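Local coordinates for putative transcriptional regulator protein, LacI family (Rhizobium etli, PDB 3MIZ), which probably acts as a DNA-binding transcription factor of the LacI family, most likely a repressor that recognises regulatory DNA, at residues P27-W39 with Y253-N265. Residues are numbered along the deposited sequence; the frame is centred on the assembly and turned at random.
Sequences PYSVDIVRGIQDW and YYDLGREGAKWLN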
ATOM      1  N   PRO A  27       4.265   2.071  -0.280  1.00 50.55           N
ATOM      2  CA  PRO A  27       3.938   0.663  -0.020  1.00 50.21           C
ATOM      3  C   PRO A  27       3.382  -0.087  -1.233  1.00 49.25           C
ATOM      4  O   PRO A  27       2.633  -1.056  -1.081  1.00 49.56           O
ATOM      5  CB  PRO A  27       2.896   0.744   1.103  1.00 50.40           C
ATOM      6  CG  PRO A  27       2.796   2.226   1.455  1.00 51.01           C
ATOM      7  CD  PRO A  27       3.176   2.931   0.198  1.00 50.75           C
ATOM      8  N   TYR A  28       3.743   0.351  -2.434  1.00 47.78           N
ATOM      9  CA  TYR A  28       3.254  -0.294  -3.649  1.00 45.46           C
ATOM     10  C   TYR A  28       4.346  -1.151  -4.274  1.00 42.08           C
ATOM     11  O   TYR A  28       4.251  -1.546  -5.435  1.00 40.32           O
ATOM     12  CB  TYR A  28       2.814   0.756  -4.672  1.00 49.32           C
ATOM     13  CG  TYR A  28       2.247   2.018  -4.066  1.00 52.64           C
ATOM     14  CD1 TYR A  28       1.209   1.967  -3.137  1.00 54.02           C
ATOM     15  CD2 TYR A  28       2.739   3.267  -4.436  1.00 54.95           C
ATOM     16  CE1 TYR A  28       0.675   3.133  -2.589  1.00 56.46           C
ATOM     17  CE2 TYR A  28       2.214   4.438  -3.897  1.00 57.01           C
ATOM     18  CZ  TYR A  28       1.183   4.365  -2.975  1.00 56.81           C
ATOM     19  OH  TYR A  28       0.662   5.523  -2.447  1.00 58.38           O
ATOM     20  N   SER A  29       5.385  -1.440  -3.503  1.00 38.10           N
ATOM     21  CA  SER A  29       6.485  -2.231  -4.029  1.00 32.89           C
ATOM     22  C   SER A  29       6.911  -3.308  -3.054  1.00 30.03           C
ATOM     23  O   SER A  29       7.929  -3.974  -3.253  1.00 27.78           O
ATOM     24  CB  SER A  29       7.651  -1.310  -4.343  1.00 32.10           C
ATOM     25  OG  SER A  29       7.188  -0.200  -5.084  1.00 29.39           O
ATOM     26  N   VAL A  30       6.113  -3.473  -2.005  1.00 27.28           N
ATOM     27  CA  VAL A  30       6.378  -4.466  -0.979  1.00 26.25           C
ATOM     28  C   VAL A  30       6.423  -5.859  -1.581  1.00 23.74           C
ATOM     29  O   VAL A  30       7.013  -6.767  -0.997  1.00 24.22           O
ATOM     30  CB  VAL A  30       5.296  -4.442   0.122  1.00 28.09           C
ATOM     31  CG1 VAL A  30       5.258  -3.073   0.782  1.00 29.12           C
ATOM     32  CG2 VAL A  30       3.941  -4.790  -0.472  1.00 29.33           C
ATOM     33  N   ASP A  31       5.797  -6.033  -2.745  1.00 21.37           N
ATOM     34  CA  ASP A  31       5.801  -7.338  -3.398  1.00 18.99           C
ATOM     35  C   ASP A  31       7.223  -7.804  -3.701  1.00 17.02           C
ATOM     36  O   ASP A  31       7.485  -9.003  -3.786  1.00 14.37           O
ATOM     37  CB  ASP A  31       4.974  -7.301  -4.684  1.00 21.76           C
ATOM     38  CG  ASP A  31       3.722  -8.147  -4.588  1.00 25.62           C
ATOM     39  OD1 ASP A  31       3.030  -8.071  -3.549  1.00 24.57           O
ATOM     40  OD2 ASP A  31       3.430  -8.887  -5.550  1.00 29.44           O
ATOM     41  N   ILE A  32       8.149  -6.864  -3.876  1.00 15.77           N
ATOM     42  CA  ILE A  32       9.528  -7.267  -4.131  1.00 14.41           C
ATOM     43  C   ILE A  32      10.001  -7.937  -2.853  1.00 13.67           C
ATOM     44  O   ILE A  32      10.620  -9.001  -2.880  1.00 17.10           O
ATOM     45  CB  ILE A  32      10.446  -6.067  -4.427  1.00 12.98           C
ATOM     46  CG1 ILE A  32      10.053  -5.427  -5.757  1.00 13.55           C
ATOM     47  CG2 ILE A  32      11.913  -6.543  -4.500  1.00 12.79           C
ATOM     48  CD1 ILE A  32      10.797  -4.128  -6.045  1.00 12.08           C
ATOM     49  N   VAL A  33       9.698  -7.304  -1.727  1.00 15.16           N
ATOM     50  CA  VAL A  33      10.096  -7.840  -0.435  1.00 17.24           C
ATOM     51  C   VAL A  33       9.433  -9.196  -0.244  1.00 18.99           C
ATOM     52  O   VAL A  33      10.060 -10.140   0.230  1.00 16.07           O
ATOM     53  CB  VAL A  33       9.700  -6.882   0.695  1.00 19.75           C
ATOM     54  CG1 VAL A  33      10.227  -7.393   2.025  1.00 20.42           C
ATOM     55  CG2 VAL A  33      10.253  -5.496   0.400  1.00 18.60           C
ATOM     56  N   ARG A  34       8.166  -9.289  -0.638  1.00 18.96           N
ATOM     57  CA  ARG A  34       7.421 -10.537  -0.539  1.00 20.43           C
ATOM     58  C   ARG A  34       8.143 -11.630  -1.324  1.00 19.63           C
ATOM     59  O   ARG A  34       8.258 -12.766  -0.866  1.00 17.97           O
ATOM     60  CB  ARG A  34       6.007 -10.343  -1.101  1.00 22.42           C
ATOM     61  CG  ARG A  34       5.168 -11.608  -1.153  1.00 28.21           C
ATOM     62  CD  ARG A  34       3.943 -11.409  -2.044  1.00 31.39           C
ATOM     63  NE  ARG A  34       3.397 -12.690  -2.475  1.00 35.18           N
ATOM     64  CZ  ARG A  34       2.709 -12.874  -3.595  1.00 37.26           C
ATOM     65  NH1 ARG A  34       2.476 -11.852  -4.413  1.00 37.06           N
ATOM     66  NH2 ARG A  34       2.262 -14.084  -3.905  1.00 37.68           N
ATOM     67  N   GLY A  35       8.628 -11.279  -2.511  1.00 18.47           N
ATOM     68  CA  GLY A  35       9.339 -12.238  -3.336  1.00 17.00           C
ATOM     69  C   GLY A  35      10.665 -12.619  -2.702  1.00 17.44           C
ATOM     70  O   GLY A  35      11.043 -13.794  -2.689  1.00 18.24           O
ATOM     71  N   ILE A  36      11.383 -11.630  -2.182  1.00 15.71           N
ATOM     72  CA  ILE A  36      12.657 -11.905  -1.522  1.00 16.84           C
ATOM     73  C   ILE A  36      12.416 -12.816  -0.317  1.00 15.78           C
ATOM     74  O   ILE A  36      13.063 -13.851  -0.164  1.00 16.42           O
ATOM     75  CB  ILE A  36      13.324 -10.607  -0.986  1.00 17.09           C
ATOM     76  CG1 ILE A  36      13.644  -9.643  -2.132  1.00 17.41           C
ATOM     77  CG2 ILE A  36      14.588 -10.959  -0.217  1.00 15.41           C
ATOM     78  CD1 ILE A  36      14.657 -10.160  -3.097  1.00 25.66           C
ATOM     79  N   GLN A  37      11.483 -12.417   0.545  1.00 16.65           N
ATOM     80  CA  GLN A  37      11.182 -13.179   1.754  1.00 18.98           C
ATOM     81  C   GLN A  37      10.769 -14.613   1.440  1.00 19.38           C
ATOM     82  O   GLN A  37      11.261 -15.551   2.072  1.00 22.09           O
ATOM     83  CB  GLN A  37      10.091 -12.471   2.568  1.00 20.17           C
ATOM     84  CG  GLN A  37       9.894 -13.015   3.978  1.00 21.34           C
ATOM     85  CD  GLN A  37      11.021 -12.638   4.923  1.00 24.42           C
ATOM     86  OE1 GLN A  37      11.218 -11.464   5.236  1.00 23.64           O
ATOM     87  NE2 GLN A  37      11.768 -13.639   5.385  1.00 21.96           N
ATOM     88  N   ASP A  38       9.875 -14.793   0.469  1.00 20.11           N
ATOM     89  CA  ASP A  38       9.443 -16.139   0.089  1.00 20.39           C
ATOM     90  C   ASP A  38      10.633 -16.997  -0.328  1.00 19.59           C
ATOM     91  O   ASP A  38      10.753 -18.153   0.087  1.00 18.16           O
ATOM     92  CB  ASP A  38       8.421 -16.079  -1.049  1.00 23.12           C
ATOM     93  CG  ASP A  38       7.017 -15.789  -0.554  1.00 23.82           C
ATOM     94  OD1 ASP A  38       6.868 -15.492   0.648  1.00 26.07           O
ATOM     95  OD2 ASP A  38       6.071 -15.854  -1.369  1.00 25.27           O
ATOM     96  N   TRP A  39      11.513 -16.437  -1.155  1.00 17.63           N
ATOM     97  CA  TRP A  39      12.697 -17.171  -1.584  1.00 18.78           C
ATOM     98  C   TRP A  39      13.570 -17.495  -0.363  1.00 18.52           C
ATOM     99  O   TRP A  39      14.069 -18.612  -0.218  1.00 20.85           O
ATOM    100  CB  TRP A  39      13.516 -16.343  -2.579  1.00 19.63           C
ATOM    101  CG  TRP A  39      14.728 -17.071  -3.056  1.00 21.08           C
ATOM    102  CD1 TRP A  39      14.803 -17.935  -4.105  1.00 20.47           C
ATOM    103  CD2 TRP A  39      16.017 -17.082  -2.433  1.00 21.51           C
ATOM    104  NE1 TRP A  39      16.057 -18.491  -4.173  1.00 22.06           N
ATOM    105  CE2 TRP A  39      16.822 -17.986  -3.157  1.00 22.05           C
ATOM    106  CE3 TRP A  39      16.565 -16.421  -1.327  1.00 22.45           C
ATOM    107  CZ2 TRP A  39      18.151 -18.250  -2.811  1.00 21.63           C
ATOM    108  CZ3 TRP A  39      17.889 -16.685  -0.980  1.00 24.08           C
ATOM    109  CH2 TRP A  39      18.665 -17.593  -1.722  1.00 21.83           C
ATOM    110  N   TYR A 253       7.031  -7.486  -9.789  1.00 13.60           N
ATOM    111  CA  TYR A 253       7.679  -7.269  -8.504  1.00 14.27           C
ATOM    112  C   TYR A 253       8.016  -8.536  -7.740  1.00 14.96           C
ATOM    113  O   TYR A 253       9.152  -8.716  -7.309  1.00 10.66           O
ATOM    114  CB  TYR A 253       6.827  -6.351  -7.623  1.00 16.23           C
ATOM    115  CG  TYR A 253       6.966  -4.891  -7.985  1.00 18.69           C
ATOM    116  CD1 TYR A 253       8.145  -4.412  -8.556  1.00 23.67           C
ATOM    117  CD2 TYR A 253       5.944  -3.980  -7.727  1.00 25.65           C
ATOM    118  CE1 TYR A 253       8.308  -3.067  -8.860  1.00 25.68           C
ATOM    119  CE2 TYR A 253       6.101  -2.619  -8.029  1.00 25.96           C
ATOM    120  CZ  TYR A 253       7.288  -2.179  -8.592  1.00 24.35           C
ATOM    121  OH  TYR A 253       7.480  -0.843  -8.872  1.00 31.42           O
ATOM    122  N   TYR A 254       7.029  -9.407  -7.563  1.00 11.96           N
ATOM    123  CA  TYR A 254       7.249 -10.649  -6.842  1.00 16.03           C
ATOM    124  C   TYR A 254       8.405 -11.435  -7.471  1.00 16.03           C
ATOM    125  O   TYR A 254       9.311 -11.891  -6.766  1.00 16.12           O
ATOM    126  CB  TYR A 254       5.966 -11.492  -6.847  1.00 19.10           C
ATOM    127  CG  TYR A 254       6.090 -12.785  -6.075  1.00 22.23           C
ATOM    128  CD1 TYR A 254       6.149 -12.786  -4.681  1.00 22.64           C
ATOM    129  CD2 TYR A 254       6.189 -14.003  -6.740  1.00 24.67           C
ATOM    130  CE1 TYR A 254       6.312 -13.975  -3.970  1.00 25.92           C
ATOM    131  CE2 TYR A 254       6.349 -15.194  -6.042  1.00 26.43           C
ATOM    132  CZ  TYR A 254       6.412 -15.175  -4.657  1.00 27.43           C
ATOM    133  OH  TYR A 254       6.596 -16.356  -3.967  1.00 28.57           O
ATOM    134  N   ASP A 255       8.380 -11.576  -8.794  1.00 17.00           N
ATOM    135  CA  ASP A 255       9.428 -12.304  -9.506  1.00 18.17           C
ATOM    136  C   ASP A 255      10.772 -11.585  -9.439  1.00 17.77           C
ATOM    137  O   ASP A 255      11.818 -12.230  -9.386  1.00 16.30           O
ATOM    138  CB  ASP A 255       9.043 -12.527 -10.971  1.00 20.24           C
ATOM    139  CG  ASP A 255       7.869 -13.478 -11.130  1.00 26.68           C
ATOM    140  OD1 ASP A 255       7.780 -14.461 -10.359  1.00 26.07           O
ATOM    141  OD2 ASP A 255       7.044 -13.249 -12.037  1.00 29.51           O
ATOM    142  N   LEU A 256      10.749 -10.254  -9.466  1.00 15.17           N
ATOM    143  CA  LEU A 256      11.994  -9.488  -9.372  1.00 15.08           C
ATOM    144  C   LEU A 256      12.672  -9.797  -8.046  1.00 14.02           C
ATOM    145  O   LEU A 256      13.894  -9.939  -7.983  1.00 15.13           O
ATOM    146  CB  LEU A 256      11.734  -7.981  -9.459  1.00 13.35           C
ATOM    147  CG  LEU A 256      11.477  -7.397 -10.849  1.00 18.84           C
ATOM    148  CD1 LEU A 256      11.066  -5.933 -10.734  1.00 20.41           C
ATOM    149  CD2 LEU A 256      12.734  -7.531 -11.698  1.00 16.57           C
ATOM    150  N   GLY A 257      11.871  -9.882  -6.989  1.00 13.00           N
ATOM    151  CA  GLY A 257      12.401 -10.182  -5.672  1.00 12.29           C
ATOM    152  C   GLY A 257      12.967 -11.591  -5.603  1.00 15.69           C
ATOM    153  O   GLY A 257      14.088 -11.794  -5.140  1.00 14.29           O
ATOM    154  N   ARG A 258      12.202 -12.574  -6.069  1.00 15.22           N
ATOM    155  CA  ARG A 258      12.682 -13.952  -6.048  1.00 17.93           C
ATOM    156  C   ARG A 258      13.927 -14.118  -6.913  1.00 17.52           C
ATOM    157  O   ARG A 258      14.910 -14.737  -6.486  1.00 17.94           O
ATOM    158  CB  ARG A 258      11.589 -14.906  -6.539  1.00 21.11           C
ATOM    159  CG  ARG A 258      10.354 -14.956  -5.657  1.00 24.95           C
ATOM    160  CD  ARG A 258       9.416 -16.049  -6.155  1.00 31.54           C
ATOM    161  NE  ARG A 258      10.091 -17.341  -6.205  1.00 35.86           N
ATOM    162  CZ  ARG A 258      10.507 -18.002  -5.129  1.00 37.93           C
ATOM    163  NH1 ARG A 258      10.308 -17.494  -3.922  1.00 40.35           N
ATOM    164  NH2 ARG A 258      11.136 -19.160  -5.260  1.00 39.57           N
ATOM    165  N   GLU A 259      13.894 -13.572  -8.127  1.00 17.59           N
ATOM    166  CA  GLU A 259      15.045 -13.685  -9.025  1.00 18.33           C
ATOM    167  C   GLU A 259      16.263 -12.960  -8.458  1.00 17.83           C
ATOM    168  O   GLU A 259      17.378 -13.483  -8.495  1.00 17.45           O
ATOM    169  CB  GLU A 259      14.713 -13.123 -10.412  1.00 20.86           C
ATOM    170  CG  GLU A 259      13.835 -14.030 -11.272  1.00 25.68           C
ATOM    171  CD  GLU A 259      14.495 -15.365 -11.567  1.00 29.12           C
ATOM    172  OE1 GLU A 259      15.660 -15.375 -12.024  1.00 28.22           O
ATOM    173  OE2 GLU A 259      13.844 -16.407 -11.348  1.00 32.52           O
ATOM    174  N   GLY A 260      16.047 -11.754  -7.941  1.00 15.53           N
ATOM    175  CA  GLY A 260      17.139 -10.983  -7.373  1.00 13.97           C
ATOM    176  C   GLY A 260      17.823 -11.708  -6.233  1.00 16.08           C
ATOM    177  O   GLY A 260      19.051 -11.724  -6.147  1.00 15.13           O
ATOM    178  N   ALA A 261      17.025 -12.310  -5.353  1.00 15.37           N
ATOM    179  CA  ALA A 261      17.556 -13.039  -4.206  1.00 17.54           C
ATOM    180  C   ALA A 261      18.398 -14.238  -4.650  1.00 16.64           C
ATOM    181  O   ALA A 261      19.498 -14.441  -4.147  1.00 17.32           O
ATOM    182  CB  ALA A 261      16.406 -13.501  -3.293  1.00 15.94           C
ATOM    183  N   LYS A 262      17.887 -15.023  -5.594  1.00 16.46           N
ATOM    184  CA  LYS A 262      18.630 -16.184  -6.078  1.00 19.91           C
ATOM    185  C   LYS A 262      19.950 -15.731  -6.693  1.00 20.34           C
ATOM    186  O   LYS A 262      21.004 -16.325  -6.452  1.00 20.70           O
ATOM    187  CB  LYS A 262      17.821 -16.957  -7.124  1.00 22.27           C
ATOM    188  CG  LYS A 262      18.551 -18.197  -7.627  1.00 26.41           C
ATOM    189  CD  LYS A 262      17.835 -18.872  -8.779  1.00 31.08           C
ATOM    190  CE  LYS A 262      18.664 -20.043  -9.300  1.00 33.67           C
ATOM    191  NZ  LYS A 262      17.971 -20.785 -10.387  1.00 34.99           N
ATOM    192  N   TRP A 263      19.880 -14.669  -7.487  1.00 17.63           N
ATOM    193  CA  TRP A 263      21.052 -14.116  -8.142  1.00 20.12           C
ATOM    194  C   TRP A 263      22.092 -13.712  -7.094  1.00 18.84           C
ATOM    195  O   TRP A 263      23.281 -14.008  -7.246  1.00 18.19           O
ATOM    196  CB  TRP A 263      20.637 -12.912  -8.990  1.00 19.70           C
ATOM    197  CG  TRP A 263      21.576 -12.573 -10.104  1.00 24.30           C
ATOM    198  CD1 TRP A 263      22.656 -13.299 -10.526  1.00 25.54           C
ATOM    199  CD2 TRP A 263      21.496 -11.435 -10.973  1.00 24.53           C
ATOM    200  NE1 TRP A 263      23.249 -12.686 -11.604  1.00 25.93           N
ATOM    201  CE2 TRP A 263      22.558 -11.540 -11.899  1.00 25.83           C
ATOM    202  CE3 TRP A 263      20.628 -10.340 -11.060  1.00 23.75           C
ATOM    203  CZ2 TRP A 263      22.774 -10.588 -12.903  1.00 25.54           C
ATOM    204  CZ3 TRP A 263      20.844  -9.392 -12.059  1.00 23.78           C
ATOM    205  CH2 TRP A 263      21.910  -9.525 -12.967  1.00 23.12           C
ATOM    206  N   LEU A 264      21.647 -13.049  -6.030  1.00 18.10           N
ATOM    207  CA  LEU A 264      22.561 -12.638  -4.970  1.00 17.72           C
ATOM    208  C   LEU A 264      23.177 -13.876  -4.323  1.00 19.57           C
ATOM    209  O   LEU A 264      24.375 -13.904  -4.015  1.00 17.23           O
ATOM    210  CB  LEU A 264      21.832 -11.820  -3.894  1.00 15.74           C
ATOM    211  CG  LEU A 264      22.674 -11.412  -2.671  1.00 16.20           C
ATOM    212  CD1 LEU A 264      23.848 -10.539  -3.105  1.00 14.45           C
ATOM    213  CD2 LEU A 264      21.812 -10.664  -1.661  1.00 13.75           C
ATOM    214  N   ASN A 265      22.352 -14.896  -4.115  1.00 18.33           N
ATOM    215  CA  ASN A 265      22.824 -16.128  -3.495  1.00 21.07           C
ATOM    216  C   ASN A 265      23.972 -16.726  -4.304  1.00 22.07           C
ATOM    217  O   ASN A 265      24.990 -17.117  -3.733  1.00 23.99           O
ATOM    218  CB  ASN A 265      21.674 -17.136  -3.375  1.00 20.37           C
ATOM    219  CG  ASN A 265      21.993 -18.287  -2.426  1.00 22.08           C
ATOM    220  OD1 ASN A 265      22.276 -18.075  -1.247  1.00 23.41           O
ATOM    221  ND2 ASN A 265      21.939 -19.511  -2.940  1.00 19.93           N
TER
HETATM  222  O   HOH W   1       4.251  -8.948  -8.317  1.00 19.74           O
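Gly35 and Gly257 meet where helices 30-39 and 253-265 cross at -42°, their CA atoms 4.4 Å apart. The missing side chains allow an axis separation of 6.4 Å, because a CB at either position would run into a carbonyl oxygen of the other helix. Backbone therefore meets backbone: CA-H...O contacts run both ways, from Gly35 CA to Tyr254 O (3.4 Å) and from Gly257 CA to Ile32 O, with Ile32 CA to Tyr253 O and Tyr254 CA to Asp31 O continuing the series.

Polar contacts gather round Tyr254, a knob among Asp31, Arg34, Gly35 and Asp38. Its CG lies anti to the backbone N (chi1 -178°), which carries the ring along helix 30-39 until OH donates to the anti lone pair of Asp38 OD2 (2.7 Å). The Arg34 guanidinium lies over the CD1-CE1 rim of one face, tilted 32° to the ring, in an off-centre cation-pi contact, CZ 4.1 Å from the centroid. Asp31 OD2 holds Arg34 NH1 weakly, forms a salt bridge with Arg236 and reaches Tyr254 N through a water.

Among apolar contacts, Arg258 CG packs on the opposite Tyr254 face, and Ile32 CG1 meets Tyr253 CD1 at 3.5 Å. Trp39 fills a hole between Arg258, Ala261, Lys262 and Asn265, with Ala261 CB against one indole face, 3.5 Å from CE3, and Asn265 CB against CH2. Replacing Trp39 by alanine is likely to open a gap beside Ala261 and strip Asn265 CB of its apolar cover.

Ile32, Ile36 and Leu264 pack on strand 73-78 of the parallel sheet, in the N-terminal Rossmann-like subdomain of the periplasmic-binding-protein fold, to which the chain returns with helix 253-265, as in LacI-family regulators.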